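Local coordinates for protein restriction endonuclease EcoP15I, modification subunit (Escherichia coli, PDB 4ZCF) that methylates adenine at N6 within the asymmetric DNA site 5'-CAGCAG-3', using S-adenosylmethionine, and joins the Res subunit for DNA restriction, at residues Thr450-Asn455 with Arg497-Asn502; Ser93-Ile98 with Arg503-Lys508. All blocks are in the same frame, centred on the assembly; numbering follows the deposited sequence.

Contact 1. Residues Thr450-Asn455 with Arg497-Asn502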
loop_
_atom_site.group_PDB
_atom_site.type_symbol
_atom_site.label_atom_id
_atom_site.label_comp_id
_atom_site.label_asym_id
_atom_site.label_seq_id
_atom_site.Cartn_x
_atom_site.Cartn_y
_atom_site.Cartn_z
ATOM N N THR A 450 -2.791 22.543 11.147
ATOM C CA THR A 450 -2.752 22.569 9.691
ATOM C C THR A 450 -4.167 22.490 9.102
ATOM O O THR A 450 -4.431 23.150 8.108
ATOM C CB THR A 450 -1.822 21.440 9.208
ATOM O OG1 THR A 450 -0.484 21.684 9.673
ATOM C CG2 THR A 450 -1.835 21.267 7.707
ATOM N N VAL A 451 -5.077 21.708 9.709
ATOM C CA VAL A 451 -6.479 21.612 9.255
ATOM C C VAL A 451 -7.200 22.958 9.522
ATOM O O VAL A 451 -7.913 23.439 8.639
ATOM C CB VAL A 451 -7.238 20.359 9.798
ATOM C CG1 VAL A 451 -8.712 20.403 9.435
ATOM C CG2 VAL A 451 -6.608 19.062 9.270
ATOM N N PHE A 452 -6.942 23.601 10.696
ATOM C CA PHE A 452 -7.502 24.929 11.021
ATOM C C PHE A 452 -7.092 25.940 9.947
ATOM O O PHE A 452 -7.981 26.544 9.351
ATOM C CB PHE A 452 -7.107 25.417 12.439
ATOM C CG PHE A 452 -7.721 24.684 13.623
ATOM C CD1 PHE A 452 -9.060 24.290 13.609
ATOM C CD2 PHE A 452 -6.979 24.445 14.779
ATOM C CE1 PHE A 452 -9.645 23.674 14.721
ATOM C CE2 PHE A 452 -7.560 23.802 15.882
ATOM C CZ PHE A 452 -8.890 23.424 15.843
ATOM N N ASN A 453 -5.775 26.046 9.618
ATOM C CA ASN A 453 -5.269 26.954 8.566
ATOM C C ASN A 453 -5.826 26.656 7.175
ATOM O O ASN A 453 -6.089 27.585 6.416
ATOM C CB ASN A 453 -3.744 26.904 8.465
ATOM C CG ASN A 453 -2.959 27.357 9.662
ATOM O OD1 ASN A 453 -1.734 27.215 9.691
ATOM N ND2 ASN A 453 -3.623 27.887 10.681
ATOM N N LEU A 454 -5.921 25.360 6.806
ATOM C CA LEU A 454 -6.424 24.985 5.490
ATOM C C LEU A 454 -7.900 25.329 5.325
ATOM O O LEU A 454 -8.248 25.962 4.351
ATOM C CB LEU A 454 -6.107 23.513 5.145
ATOM C CG LEU A 454 -4.628 23.160 4.835
ATOM C CD1 LEU A 454 -4.375 21.634 4.922
ATOM C CD2 LEU A 454 -4.168 23.720 3.482
ATOM N N ASN A 455 -8.754 24.965 6.296
ATOM C CA ASN A 455 -10.200 25.225 6.322
ATOM C C ASN A 455 -10.613 26.689 6.218
ATOM O O ASN A 455 -11.668 26.968 5.651
ATOM C CB ASN A 455 -10.843 24.570 7.530
ATOM C CG ASN A 455 -11.088 23.084 7.403
ATOM O OD1 ASN A 455 -10.620 22.400 6.486
ATOM N ND2 ASN A 455 -11.861 22.563 8.321
ATOM N N ARG A 497 -5.522 27.424 21.385
ATOM C CA ARG A 497 -4.862 28.637 20.893
ATOM C C ARG A 497 -4.918 28.770 19.371
ATOM O O ARG A 497 -5.237 29.844 18.861
ATOM C CB ARG A 497 -3.429 28.744 21.436
ATOM C CG ARG A 497 -3.420 28.982 22.939
ATOM C CD ARG A 497 -2.037 29.294 23.448
ATOM N NE ARG A 497 -1.933 29.173 24.903
ATOM C CZ ARG A 497 -0.947 29.675 25.634
ATOM N NH1 ARG A 497 0.000 30.406 25.071
ATOM N NH2 ARG A 497 -0.935 29.502 26.938
ATOM N N ALA A 498 -4.654 27.668 18.659
ATOM C CA ALA A 498 -4.656 27.562 17.209
ATOM C C ALA A 498 -6.067 27.715 16.656
ATOM O O ALA A 498 -6.230 28.105 15.501
ATOM C CB ALA A 498 -4.074 26.211 16.799
ATOM N N SER A 499 -7.085 27.365 17.468
ATOM C CA SER A 499 -8.506 27.495 17.115
ATOM C C SER A 499 -8.940 28.937 17.275
ATOM O O SER A 499 -9.742 29.390 16.475
ATOM C CB SER A 499 -9.372 26.634 18.031
ATOM O OG SER A 499 -10.744 26.789 17.706
ATOM N N LYS A 500 -8.420 29.650 18.324
ATOM C CA LYS A 500 -8.737 31.040 18.687
ATOM C C LYS A 500 -8.245 31.967 17.588
ATOM O O LYS A 500 -9.010 32.815 17.119
ATOM C CB LYS A 500 -8.149 31.391 20.049
ATOM N N LYS A 501 -7.012 31.729 17.100
ATOM C CA LYS A 501 -6.470 32.313 15.868
ATOM C C LYS A 501 -7.187 31.360 14.882
ATOM O O LYS A 501 -7.541 30.268 15.311
ATOM C CB LYS A 501 -4.953 32.075 15.758
ATOM C CG LYS A 501 -4.122 32.457 16.978
ATOM C CD LYS A 501 -2.634 32.180 16.733
ATOM C CE LYS A 501 -1.755 32.452 17.939
ATOM N NZ LYS A 501 -1.188 33.832 17.931
ATOM N N ASN A 502 -7.447 31.707 13.627
ATOM C CA ASN A 502 -8.195 30.755 12.759
ATOM C C ASN A 502 -9.727 30.632 12.957
ATOM O O ASN A 502 -10.329 29.612 12.605
ATOM C CB ASN A 502 -7.514 29.382 12.568
ATOM C CG ASN A 502 -6.078 29.479 12.181
ATOM O OD1 ASN A 502 -5.735 29.840 11.053
ATOM N ND2 ASN A 502 -5.212 29.178 13.127
#
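The apolar half of this contact belongs to Phe452, whose side chain leaves helix 446-455 toward the last turn of helix 487-500. Its CG stands beside the backbone N, anti to the carbonyl carbon (chi1 -70°), and this carries the ring along that turn. Ser499 CA sits over one face of the Phe452 ring, 4.0 Å above its plane and offset toward the rim. Phe452 CZ lies 3.9 Å from Ser499 CB, while Phe452 CD2 meets Ala498 CB at 4.0 Å. Nearer the backbone, Phe452 CB rests on Asn502 CB, also at 4.0 Å. Phe464, on strand 461-468, meets the Phe452 ring edge-to-face.

The polar half centres on Asn502, just beyond the end of the helix, at positive phi. Asn502 ND2 reaches back to Ala498 O, a nearly straight bond of 2.8 Å that lies in the carbonyl plane and close to the plane of the amide itself. Asn502 OD1 takes a weak, bent bond from Asn453 ND2 at 2.9 Å, the two amides crossing obliquely with planes 42° apart, and a second bond from Asn456 ND2. Ser499 OG turns elsewhere, to Gly506 N.

An alanine in place of Asn502 would keep the CB contact with Phe452 but lose the amide N and O, which would probably loosen the turn after helix 487-500 and its tie to Asn453 and Asn456. With both ends of its amide engaged, Asn502 is held in rotation, and one side chain ties the C-terminal end of helix 487-500 to that of helix 446-455 beside the hydrophobic Phe452 packing.

Contact 2. Residues Ser93-Ile98 with Arg503-Lys508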
loop_
_atom_site.group_PDB
_atom_site.type_symbol
_atom_site.label_atom_id
_atom_site.label_comp_id
_atom_site.label_asym_id
_atom_site.label_seq_id
_atom_site.Cartn_x
_atom_site.Cartn_y
_atom_site.Cartn_z
ATOM N N SER A 93 -18.757 20.958 16.594
ATOM C CA SER A 93 -17.495 20.772 15.912
ATOM C C SER A 93 -17.301 19.412 15.284
ATOM O O SER A 93 -17.648 18.373 15.873
ATOM C CB SER A 93 -16.314 21.166 16.783
ATOM O OG SER A 93 -15.204 21.417 15.939
ATOM N N GLN A 94 -16.745 19.450 14.054
ATOM C CA GLN A 94 -16.444 18.273 13.259
ATOM C C GLN A 94 -15.079 17.689 13.581
ATOM O O GLN A 94 -14.774 16.600 13.115
ATOM C CB GLN A 94 -16.599 18.573 11.761
ATOM C CG GLN A 94 -18.047 18.390 11.289
ATOM C CD GLN A 94 -18.177 17.880 9.866
ATOM O OE1 GLN A 94 -18.654 16.760 9.630
ATOM N NE2 GLN A 94 -17.793 18.703 8.885
ATOM N N HIS A 95 -14.300 18.371 14.444
ATOM C CA HIS A 95 -12.942 18.011 14.827
ATOM C C HIS A 95 -12.848 17.272 16.157
ATOM O O HIS A 95 -13.513 17.651 17.121
ATOM C CB HIS A 95 -12.050 19.259 14.828
ATOM C CG HIS A 95 -12.103 20.036 13.551
ATOM N ND1 HIS A 95 -11.487 19.581 12.404
ATOM C CD2 HIS A 95 -12.758 21.183 13.263
ATOM C CE1 HIS A 95 -11.740 20.488 11.475
ATOM N NE2 HIS A 95 -12.502 21.463 11.946
ATOM N N LEU A 96 -11.983 16.231 16.226
ATOM C CA LEU A 96 -11.820 15.432 17.448
ATOM C C LEU A 96 -10.406 15.353 17.949
ATOM O O LEU A 96 -9.494 15.169 17.176
ATOM C CB LEU A 96 -12.359 13.974 17.275
ATOM C CG LEU A 96 -13.706 13.768 16.580
ATOM C CD1 LEU A 96 -13.867 12.341 16.126
ATOM C CD2 LEU A 96 -14.863 14.226 17.451
ATOM N N LEU A 97 -10.241 15.410 19.263
ATOM C CA LEU A 97 -8.989 15.167 19.968
ATOM C C LEU A 97 -9.324 14.091 21.034
ATOM O O LEU A 97 -10.281 14.256 21.805
ATOM C CB LEU A 97 -8.351 16.450 20.558
ATOM C CG LEU A 97 -7.273 16.246 21.629
ATOM C CD1 LEU A 97 -5.973 15.662 21.050
ATOM C CD2 LEU A 97 -7.017 17.522 22.391
ATOM N N ILE A 98 -8.602 12.952 20.993
ATOM C CA ILE A 98 -8.817 11.808 21.886
ATOM C C ILE A 98 -7.620 11.533 22.767
ATOM O O ILE A 98 -6.482 11.494 22.285
ATOM C CB ILE A 98 -9.336 10.542 21.170
ATOM C CG1 ILE A 98 -10.421 10.893 20.160
ATOM C CG2 ILE A 98 -9.876 9.536 22.185
ATOM C CD1 ILE A 98 -10.304 10.155 18.913
ATOM N N ARG A 503 -10.344 31.701 13.473
ATOM C CA ARG A 503 -11.789 31.946 13.594
ATOM C C ARG A 503 -12.683 31.063 14.479
ATOM O O ARG A 503 -13.871 30.885 14.153
ATOM C CB ARG A 503 -12.420 32.195 12.198
ATOM C CG ARG A 503 -11.792 33.351 11.390
ATOM C CD ARG A 503 -11.824 34.702 12.112
ATOM N NE ARG A 503 -13.181 35.239 12.261
ATOM C CZ ARG A 503 -13.470 36.401 12.841
ATOM N NH1 ARG A 503 -12.500 37.170 13.323
ATOM N NH2 ARG A 503 -14.726 36.818 12.911
ATOM N N ASP A 504 -12.157 30.601 15.636
ATOM C CA ASP A 504 -12.891 29.786 16.623
ATOM C C ASP A 504 -13.536 28.532 16.020
ATOM O O ASP A 504 -14.697 28.227 16.318
ATOM C CB ASP A 504 -13.928 30.631 17.406
ATOM C CG ASP A 504 -13.333 31.762 18.221
ATOM O OD1 ASP A 504 -12.762 31.479 19.302
ATOM O OD2 ASP A 504 -13.462 32.938 17.792
ATOM N N GLN A 505 -12.783 27.793 15.183
ATOM C CA GLN A 505 -13.295 26.567 14.559
ATOM C C GLN A 505 -13.714 25.483 15.537
ATOM O O GLN A 505 -14.619 24.711 15.224
ATOM C CB GLN A 505 -12.311 25.997 13.543
ATOM C CG GLN A 505 -12.393 26.704 12.208
ATOM C CD GLN A 505 -11.531 26.074 11.157
ATOM O OE1 GLN A 505 -10.685 26.744 10.556
ATOM N NE2 GLN A 505 -11.787 24.797 10.855
ATOM N N GLY A 506 -13.031 25.417 16.681
ATOM C CA GLY A 506 -13.279 24.446 17.742
ATOM C C GLY A 506 -13.029 22.989 17.395
ATOM O O GLY A 506 -12.881 22.617 16.225
ATOM N N PHE A 507 -13.044 22.144 18.435
ATOM C CA PHE A 507 -12.854 20.700 18.378
ATOM C C PHE A 507 -13.456 20.075 19.641
ATOM O O PHE A 507 -13.471 20.717 20.696
ATOM C CB PHE A 507 -11.340 20.343 18.270
ATOM C CG PHE A 507 -10.489 20.772 19.448
ATOM C CD1 PHE A 507 -10.113 22.098 19.610
ATOM C CD2 PHE A 507 -10.073 19.845 20.403
ATOM C CE1 PHE A 507 -9.366 22.493 20.713
ATOM C CE2 PHE A 507 -9.308 20.241 21.498
ATOM C CZ PHE A 507 -8.957 21.561 21.644
ATOM N N LYS A 508 -13.904 18.800 19.542
ATOM C CA LYS A 508 -14.439 18.055 20.672
ATOM C C LYS A 508 -13.361 17.166 21.280
ATOM O O LYS A 508 -12.494 16.665 20.564
ATOM C CB LYS A 508 -15.680 17.255 20.266
ATOM C CG LYS A 508 -16.965 18.089 20.300
ATOM C CD LYS A 508 -18.143 17.479 19.542
ATOM C CE LYS A 508 -18.652 16.142 20.041
ATOM N NZ LYS A 508 -19.736 15.608 19.162
#
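Phe507 lies alongside Leu97, the two side chains pointing the same way. Phe507 CE2 comes to 3.7 Å from Leu97 CD2, and Phe507 CD2 to 3.8 Å from Leu97 CB. The ring gets there by the crowded first torsion, with CG between the backbone N and the carbonyl carbon (chi1 63°), while Leu97 holds its CG anti to its own N. Leu495 of helix 487-500 packs against both side chains, and His84 meets the Phe507 ring.

Behind these side chains the main chains pair as parallel strands. Lys508 N gives a straight bond of 2.7 Å to His95 O, and Leu97 N answers with one of 2.9 Å to Lys508 O, running nearly along the C=O axis. Lys508 is thus bound through both its N-H and its carbonyl to the residues flanking Leu96, as expected of a parallel bridge. Its own side chain bends at chi3 past Ser93 O, and the NZ ends on Leu557 O.

Before the bridge, side chains take over. Ser93 OG donates to Gly506 O at 2.6 Å from well above the carbonyl plane, off the lone pairs. Gly506 O also lies at the edge of the His95 ring, 3.3 Å from His95 CD2. That imidazole is fixed from strand 461-468, on the far side of 96-99: it stacks on Phe464, whose N is bonded to His95 ND1. Gly506 takes a positive phi (64°), easily reached without a side chain, as the chain turns into the strand.

The chemistry here is that of strand entry into the Rossmann-like methyltransferase sheet: backbone bonds set the parallel register, Ser93 holds the incoming loop, and Leu97 and Phe507 pack on the face covered by helix 487-500.

In the fold
Both contacts are largely buried, about 10 Å apart between centres, and neither is touched by another protein chain. They share one run of chain: helix 487-500 ends in contact 1, and the loop after it enters strand 508-514 in contact 2. Contact 1 joins one helix end to another and the loop after it, by a ring laid on main chain and side chains and by partly exposed asparagine amides. Contact 2 joins strands distant in sequence, mainly by backbone bonds, within the sheet those helices pack on. Phe464 serves both, meeting a ring from each, and Gln505 of the loop lies against Phe452 and Asn455, so the loop packs back onto helix 446-455.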